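Local coordinates for protein 2,3-dihydroxy-2,3-dihydrophenylpropionate dehydrogenase (PDB 5XTF) that catalyses the NAD+-dependent oxidation of naphthalene dihydrodiol to 1,2-dihydroxynaphthalene, a step in the bacterial breakdown of aromatic hydrocarbons, at residues B[72-77]-B[88-93]; B[51-56]-B[82-87]. All blocks are in the same frame, centred on the assembly; numbering follows the deposited sequence.

Contacts 1 and 2 divide one helix between two neighbouring strands of the parallel Rossmann sheet. Helix 81-95 sets its first turns against strand 49-54 (contact 2) and its later turns against the edge strand 72-75 (contact 1), and the centres of the two contacts lie about 5 Å apart. They meet directly where Thr91 OG1 and Ser51 OG approach to 2.7 Å, probably as a hydrogen bond, and where Gly76 N probably bonds to Val54 O at 2.8 Å. Contact 1 runs into Asp77, an NAD+-binding residue, and the side chain of Thr83 in contact 2 comes about 5 Å from it; no cofactor is bound to this chain.

Contact 1 of 2, residues B[72-77]-B[88-93]; sequences EIVVGD and IKQTID
Glu72 holds CG anti to its backbone N (chi1 -166°), which sets that carbon against Gln90 CB at 3.7 Å, while Gln90, with CG anti to its carbonyl carbon, starts its own chain off from the helix. The Glu72 chain then bends at chi2, whereas Gln90 runs extended beyond CG, and the two side chains cross at about a right angle. Farther out, the carboxylate reaches the amide end of Gln90, the two planes turned 73° apart; which amide atom faces it is doubtful, since the amide is probably turned over in the model. Val74 CG2 lies over one face of the amide, 3.7 Å from Gln90 CD, while the carboxylate approaches from beside it.

The packing belongs to a beta-alpha unit of the Rossmann fold, in which helix 81-95 returns over the strand that precedes it. Strand 72-75 and helix 88-93 run nearly antiparallel, at 163°, with axes 8.6 Å apart at closest approach. Ile73 points the other way and packs on Leu63 of helix 57-67, so successive residues of this edge strand serve opposite layers of the sandwich.

The carboxylate's salt-bridge partner is Arg94, one turn beyond Gln90, which takes OE1. An alanine in place of Glu72 would probably leave Arg94 without its acidic mate and open a gap beside the Gln90 side chain. The chemistry is therefore mixed: a methyl contact backs the amide on the Val74 side, while at the start of the strand a carboxylate, probably kept charged by Arg94, ties sheet and helix together through its polar end as well as through CG.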
ATOM      1  N   GLU B  72       3.007  17.100 -34.397  1.00 33.28           N
ATOM      2  CA  GLU B  72       4.438  17.337 -34.416  1.00 30.53           C
ATOM      3  C   GLU B  72       5.075  16.029 -33.988  1.00 31.28           C
ATOM      4  O   GLU B  72       4.736  15.501 -32.926  1.00 32.62           O
ATOM      5  CB  GLU B  72       4.816  18.481 -33.478  1.00 28.53           C
ATOM      6  CG  GLU B  72       6.217  19.027 -33.677  1.00 36.42           C
ATOM      7  CD  GLU B  72       6.423  19.638 -35.068  1.00 37.19           C
ATOM      8  OE1 GLU B  72       5.471  20.239 -35.624  1.00 40.61           O
ATOM      9  OE2 GLU B  72       7.543  19.525 -35.601  1.00 44.04           O
ATOM     10  N   ILE B  73       5.954  15.484 -34.816  1.00 28.22           N
ATOM     11  CA  ILE B  73       6.491  14.144 -34.613  1.00 28.62           C
ATOM     12  C   ILE B  73       8.008  14.216 -34.597  1.00 30.47           C
ATOM     13  O   ILE B  73       8.616  14.866 -35.451  1.00 34.65           O
ATOM     14  CB  ILE B  73       5.997  13.161 -35.692  1.00 26.05           C
ATOM     15  CG1 ILE B  73       4.466  13.104 -35.696  1.00 32.26           C
ATOM     16  CG2 ILE B  73       6.603  11.769 -35.485  1.00 24.70           C
ATOM     17  CD1 ILE B  73       3.863  12.292 -36.842  1.00 34.86           C
ATOM     18  N   VAL B  74       8.611  13.578 -33.606  1.00 30.51           N
ATOM     19  CA  VAL B  74      10.051  13.387 -33.524  1.00 29.92           C
ATOM     20  C   VAL B  74      10.297  11.886 -33.519  1.00 30.03           C
ATOM     21  O   VAL B  74       9.631  11.152 -32.777  1.00 28.43           O
ATOM     22  CB  VAL B  74      10.648  14.040 -32.263  1.00 28.06           C
ATOM     23  CG1 VAL B  74      12.093  13.657 -32.105  1.00 32.69           C
ATOM     24  CG2 VAL B  74      10.486  15.549 -32.300  1.00 32.77           C
ATOM     25  N   VAL B  75      11.220  11.431 -34.366  1.00 23.76           N
ATOM     26  CA  VAL B  75      11.627  10.031 -34.429  1.00 26.52           C
ATOM     27  C   VAL B  75      12.956   9.897 -33.704  1.00 32.26           C
ATOM     28  O   VAL B  75      13.908  10.623 -34.026  1.00 33.72           O
ATOM     29  CB  VAL B  75      11.769   9.548 -35.883  1.00 31.77           C
ATOM     30  CG1 VAL B  75      12.333   8.137 -35.895  1.00 32.24           C
ATOM     31  CG2 VAL B  75      10.442   9.642 -36.653  1.00 27.96           C
ATOM     32  N   GLY B  76      13.044   8.968 -32.756  1.00 26.52           N
ATOM     33  CA  GLY B  76      14.297   8.749 -32.066  1.00 27.56           C
ATOM     34  C   GLY B  76      14.111   7.975 -30.774  1.00 28.36           C
ATOM     35  O   GLY B  76      13.041   7.441 -30.489  1.00 29.21           O
ATOM     36  N   ASP B  77      15.183   7.953 -29.990  1.00 29.13           N
ATOM     37  CA  ASP B  77      15.319   7.079 -28.826  1.00 29.49           C
ATOM     38  C   ASP B  77      15.121   7.888 -27.548  1.00 30.77           C
ATOM     39  O   ASP B  77      15.818   8.887 -27.325  1.00 28.59           O
ATOM     40  CB  ASP B  77      16.689   6.409 -28.840  1.00 28.27           C
ATOM     41  CG  ASP B  77      16.817   5.320 -27.811  1.00 32.87           C
ATOM     42  OD1 ASP B  77      16.245   5.441 -26.704  1.00 34.63           O
ATOM     43  OD2 ASP B  77      17.508   4.336 -28.113  1.00 37.28           O
ATOM     44  N   ILE B  88      10.303  18.463 -26.902  1.00 27.45           N
ATOM     45  CA  ILE B  88       9.731  19.650 -26.279  1.00 27.31           C
ATOM     46  C   ILE B  88       9.915  20.869 -27.181  1.00 27.87           C
ATOM     47  O   ILE B  88       8.963  21.607 -27.449  1.00 25.96           O
ATOM     48  CB  ILE B  88      10.344  19.879 -24.890  1.00 23.26           C
ATOM     49  CG1 ILE B  88      10.161  18.624 -24.019  1.00 25.43           C
ATOM     50  CG2 ILE B  88       9.721  21.113 -24.237  1.00 22.80           C
ATOM     51  CD1 ILE B  88       8.744  18.058 -24.013  1.00 27.73           C
ATOM     52  N   LYS B  89      11.145  21.101 -27.653  1.00 29.00           N
ATOM     53  CA  LYS B  89      11.422  22.314 -28.415  1.00 29.04           C
ATOM     54  C   LYS B  89      10.508  22.419 -29.638  1.00 32.93           C
ATOM     55  O   LYS B  89       9.918  23.475 -29.901  1.00 34.68           O
ATOM     56  CB  LYS B  89      12.894  22.355 -28.820  1.00 32.48           C
ATOM     57  CG  LYS B  89      13.310  23.699 -29.406  1.00 41.15           C
ATOM     58  CD  LYS B  89      14.758  23.695 -29.902  1.00 44.26           C
ATOM     59  CE  LYS B  89      15.263  25.127 -30.098  1.00 55.23           C
ATOM     60  NZ  LYS B  89      14.324  25.972 -30.911  1.00 50.14           N
ATOM     61  N   GLN B  90      10.342  21.317 -30.370  1.00 30.72           N
ATOM     62  CA  GLN B  90       9.435  21.340 -31.514  1.00 29.47           C
ATOM     63  C   GLN B  90       8.003  21.584 -31.081  1.00 33.27           C
ATOM     64  O   GLN B  90       7.229  22.220 -31.816  1.00 26.20           O
ATOM     65  CB  GLN B  90       9.513  20.025 -32.281  1.00 30.79           C
ATOM     66  CG  GLN B  90      10.752  19.863 -33.139  1.00 34.26           C
ATOM     67  CD  GLN B  90      10.580  18.769 -34.180  1.00 46.59           C
ATOM     68  OE1 GLN B  90       9.467  18.376 -34.520  1.00 45.77           O
ATOM     69  NE2 GLN B  90      11.676  18.333 -34.749  1.00 46.10           N
ATOM     70  N   THR B  91       7.617  21.057 -29.915  1.00 29.41           N
ATOM     71  CA  THR B  91       6.252  21.262 -29.449  1.00 30.77           C
ATOM     72  C   THR B  91       5.971  22.749 -29.250  1.00 29.18           C
ATOM     73  O   THR B  91       4.947  23.268 -29.712  1.00 27.24           O
ATOM     74  CB  THR B  91       6.004  20.484 -28.149  1.00 29.33           C
ATOM     75  OG1 THR B  91       6.182  19.076 -28.368  1.00 24.13           O
ATOM     76  CG2 THR B  91       4.590  20.730 -27.667  1.00 24.52           C
ATOM     77  N   ILE B  92       6.897  23.449 -28.594  1.00 26.77           N
ATOM     78  CA  ILE B  92       6.725  24.866 -28.298  1.00 31.30           C
ATOM     79  C   ILE B  92       6.713  25.682 -29.586  1.00 35.60           C
ATOM     80  O   ILE B  92       5.853  26.548 -29.784  1.00 33.37           O
ATOM     81  CB  ILE B  92       7.836  25.337 -27.343  1.00 29.41           C
ATOM     82  CG1 ILE B  92       7.844  24.459 -26.090  1.00 33.98           C
ATOM     83  CG2 ILE B  92       7.657  26.804 -26.993  1.00 35.38           C
ATOM     84  CD1 ILE B  92       6.466  24.327 -25.409  1.00 32.81           C
ATOM     85  N   ASP B  93       7.666  25.404 -30.483  1.00 33.63           N
ATOM     86  CA  ASP B  93       7.757  26.139 -31.741  1.00 33.83           C
ATOM     87  C   ASP B  93       6.529  25.914 -32.602  1.00 34.23           C
ATOM     88  O   ASP B  93       6.021  26.847 -33.227  1.00 34.32           O
ATOM     89  CB  ASP B  93       9.017  25.728 -32.491  1.00 35.41           C
ATOM     90  CG  ASP B  93      10.278  26.176 -31.781  1.00 44.10           C
ATOM     91  OD1 ASP B  93      10.190  27.113 -30.948  1.00 49.66           O
ATOM     92  OD2 ASP B  93      11.357  25.607 -32.065  1.00 48.54           O
TER

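Contact 2 of 2, residues B[51-56]-B[82-87]; sequences SALVRN and ATNEKL
Leu87 and Leu53 carry the apolar part of this contact, in which helix 81-95 packs on strand 49-54, the neighbour of its own preceding strand 72-75 in the parallel sheet of the Rossmann fold. The isobutyl group of Leu87, with CG anti to the backbone N (chi1 -180°), reaches from the helix to the strand, where its CD1 lies 3.8 Å and its CD2 3.9 Å from Leu53 CB. Leu53 extends in turn toward the preceding helical turn, and its CD1 meets Thr83 CG2 at 3.7 Å, the two side chains crossing at about a right angle.

A second kind of contact sets methyl against peptide. Leu87 CD1 sits 3.6 Å from Ala52 C and equally close to Leu53 N, packing on the peptide group that joins these two residues.

The hydroxyls find their bonds outside the two segments. Thr83 turns its methyl to Leu53 and gives OG1 to Asp80, while Ser51 OG, 4.0 Å from Leu87 CD1, is hydrogen-bonded to Ser27 as well as to Thr91.

Leu53 also touches Val78, an NAD+-binding residue, which puts this packing just behind the cofactor site at the C-terminal ends of the strands. Helix 82-87 is thus held to the buried sheet by dispersion between methyls and backbone, with the hydroxyls of Ser51 and Thr83 satisfied by partners outside the interface.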
ATOM      1  N   SER B  51       1.907  16.461 -29.751  1.00 22.50           N
ATOM      2  CA  SER B  51       3.205  16.067 -30.261  1.00 25.77           C
ATOM      3  C   SER B  51       3.551  14.686 -29.732  1.00 27.41           C
ATOM      4  O   SER B  51       3.036  14.235 -28.699  1.00 25.47           O
ATOM      5  CB  SER B  51       4.298  17.064 -29.886  1.00 27.15           C
ATOM      6  OG  SER B  51       4.753  16.828 -28.586  1.00 26.90           O
ATOM      7  N   ALA B  52       4.440  14.014 -30.446  1.00 26.93           N
ATOM      8  CA  ALA B  52       4.597  12.581 -30.259  1.00 23.06           C
ATOM      9  C   ALA B  52       6.026  12.186 -30.572  1.00 27.36           C
ATOM     10  O   ALA B  52       6.579  12.600 -31.596  1.00 27.01           O
ATOM     11  CB  ALA B  52       3.626  11.804 -31.154  1.00 24.16           C
ATOM     12  N   LEU B  53       6.613  11.398 -29.682  1.00 24.71           N
ATOM     13  CA  LEU B  53       7.935  10.829 -29.870  1.00 26.64           C
ATOM     14  C   LEU B  53       7.779   9.363 -30.232  1.00 27.52           C
ATOM     15  O   LEU B  53       7.104   8.609 -29.522  1.00 31.35           O
ATOM     16  CB  LEU B  53       8.783  10.973 -28.614  1.00 21.53           C
ATOM     17  CG  LEU B  53      10.166  10.337 -28.735  1.00 27.41           C
ATOM     18  CD1 LEU B  53      10.891  10.887 -29.941  1.00 23.80           C
ATOM     19  CD2 LEU B  53      10.987  10.554 -27.458  1.00 27.45           C
ATOM     20  N   VAL B  54       8.412   8.964 -31.322  1.00 27.55           N
ATOM     21  CA  VAL B  54       8.196   7.665 -31.934  1.00 27.60           C
ATOM     22  C   VAL B  54       9.553   7.034 -32.229  1.00 30.21           C
ATOM     23  O   VAL B  54      10.542   7.748 -32.415  1.00 29.18           O
ATOM     24  CB  VAL B  54       7.339   7.847 -33.196  1.00 30.25           C
ATOM     25  CG1 VAL B  54       8.176   8.199 -34.433  1.00 26.25           C
ATOM     26  CG2 VAL B  54       6.551   6.673 -33.399  1.00 34.98           C
ATOM     27  N   ARG B  55       9.616   5.689 -32.245  1.00 30.60           N
ATOM     28  CA  ARG B  55      10.915   5.006 -32.326  1.00 34.24           C
ATOM     29  C   ARG B  55      11.501   4.962 -33.731  1.00 35.01           C
ATOM     30  O   ARG B  55      12.726   4.925 -33.873  1.00 26.55           O
ATOM     31  CB  ARG B  55      10.859   3.548 -31.841  1.00 34.55           C
ATOM     32  CG  ARG B  55      10.564   3.312 -30.385  1.00 42.07           C
ATOM     33  CD  ARG B  55       9.321   2.427 -30.204  1.00 47.57           C
ATOM     34  NE  ARG B  55       8.066   3.100 -30.552  1.00 46.72           N
ATOM     35  CZ  ARG B  55       7.555   4.114 -29.869  1.00 32.49           C
ATOM     36  NH1 ARG B  55       8.162   4.613 -28.814  1.00 41.30           N
ATOM     37  NH2 ARG B  55       6.444   4.653 -30.241  1.00 34.54           N
ATOM     38  N   ASN B  56      10.682   4.902 -34.775  1.00 35.78           N
ATOM     39  CA  ASN B  56      11.256   4.766 -36.103  1.00 36.22           C
ATOM     40  C   ASN B  56      10.330   5.386 -37.140  1.00 36.88           C
ATOM     41  O   ASN B  56       9.260   5.921 -36.832  1.00 33.26           O
ATOM     42  CB  ASN B  56      11.557   3.300 -36.413  1.00 33.46           C
ATOM     43  CG  ASN B  56      10.329   2.432 -36.340  1.00 35.46           C
ATOM     44  OD1 ASN B  56       9.245   2.829 -36.771  1.00 33.64           O
ATOM     45  ND2 ASN B  56      10.488   1.235 -35.792  1.00 31.53           N
ATOM     46  N   ALA B  82      18.904  14.628 -25.492  1.00 30.15           N
ATOM     47  CA  ALA B  82      18.708  15.624 -26.541  1.00 27.52           C
ATOM     48  C   ALA B  82      17.450  15.354 -27.352  1.00 32.29           C
ATOM     49  O   ALA B  82      16.782  16.301 -27.785  1.00 31.76           O
ATOM     50  CB  ALA B  82      19.932  15.666 -27.457  1.00 30.14           C
ATOM     51  N   THR B  83      17.104  14.082 -27.563  1.00 26.68           N
ATOM     52  CA  THR B  83      15.856  13.774 -28.256  1.00 30.36           C
ATOM     53  C   THR B  83      14.641  14.278 -27.474  1.00 29.88           C
ATOM     54  O   THR B  83      13.690  14.820 -28.064  1.00 31.36           O
ATOM     55  CB  THR B  83      15.754  12.265 -28.500  1.00 32.95           C
ATOM     56  OG1 THR B  83      16.781  11.846 -29.414  1.00 30.73           O
ATOM     57  CG2 THR B  83      14.375  11.901 -29.056  1.00 31.61           C
ATOM     58  N   ASN B  84      14.651  14.104 -26.145  1.00 26.99           N
ATOM     59  CA  ASN B  84      13.566  14.620 -25.311  1.00 25.85           C
ATOM     60  C   ASN B  84      13.498  16.140 -25.386  1.00 23.76           C
ATOM     61  O   ASN B  84      12.410  16.716 -25.459  1.00 26.08           O
ATOM     62  CB  ASN B  84      13.755  14.185 -23.848  1.00 25.15           C
ATOM     63  CG  ASN B  84      13.596  12.698 -23.647  1.00 27.16           C
ATOM     64  OD1 ASN B  84      14.550  11.995 -23.308  1.00 33.75           O
ATOM     65  ND2 ASN B  84      12.389  12.211 -23.828  1.00 27.40           N
ATOM     66  N   GLU B  85      14.655  16.809 -25.337  1.00 23.63           N
ATOM     67  CA  GLU B  85      14.678  18.255 -25.524  1.00 29.50           C
ATOM     68  C   GLU B  85      14.117  18.639 -26.890  1.00 26.89           C
ATOM     69  O   GLU B  85      13.321  19.581 -27.008  1.00 29.71           O
ATOM     70  CB  GLU B  85      16.105  18.766 -25.346  1.00 28.24           C
ATOM     71  CG  GLU B  85      16.591  18.652 -23.908  1.00 31.51           C
ATOM     72  CD  GLU B  85      18.077  18.945 -23.752  1.00 39.27           C
ATOM     73  OE1 GLU B  85      18.857  18.638 -24.689  1.00 41.15           O
ATOM     74  OE2 GLU B  85      18.458  19.502 -22.700  1.00 37.52           O
ATOM     75  N   LYS B  86      14.493  17.892 -27.926  1.00 26.48           N
ATOM     76  CA  LYS B  86      13.992  18.153 -29.270  1.00 30.08           C
ATOM     77  C   LYS B  86      12.473  18.043 -29.321  1.00 28.30           C
ATOM     78  O   LYS B  86      11.793  18.935 -29.847  1.00 27.00           O
ATOM     79  CB  LYS B  86      14.651  17.179 -30.241  1.00 29.98           C
ATOM     80  CG  LYS B  86      14.411  17.437 -31.720  1.00 33.19           C
ATOM     81  CD  LYS B  86      15.281  16.441 -32.495  1.00 36.41           C
ATOM     82  CE  LYS B  86      14.713  16.064 -33.849  1.00 42.10           C
ATOM     83  NZ  LYS B  86      13.966  17.190 -34.415  1.00 44.85           N
ATOM     84  N   LEU B  87      11.925  16.965 -28.744  1.00 28.96           N
ATOM     85  CA  LEU B  87      10.472  16.796 -28.666  1.00 28.72           C
ATOM     86  C   LEU B  87       9.806  18.021 -28.056  1.00 29.02           C
ATOM     87  O   LEU B  87       8.863  18.587 -28.626  1.00 28.81           O
ATOM     88  CB  LEU B  87      10.130  15.551 -27.848  1.00 27.13           C
ATOM     89  CG  LEU B  87       8.647  15.210 -27.657  1.00 26.74           C
ATOM     90  CD1 LEU B  87       8.079  14.651 -28.917  1.00 25.15           C
ATOM     91  CD2 LEU B  87       8.452  14.204 -26.503  1.00 23.29           C
TER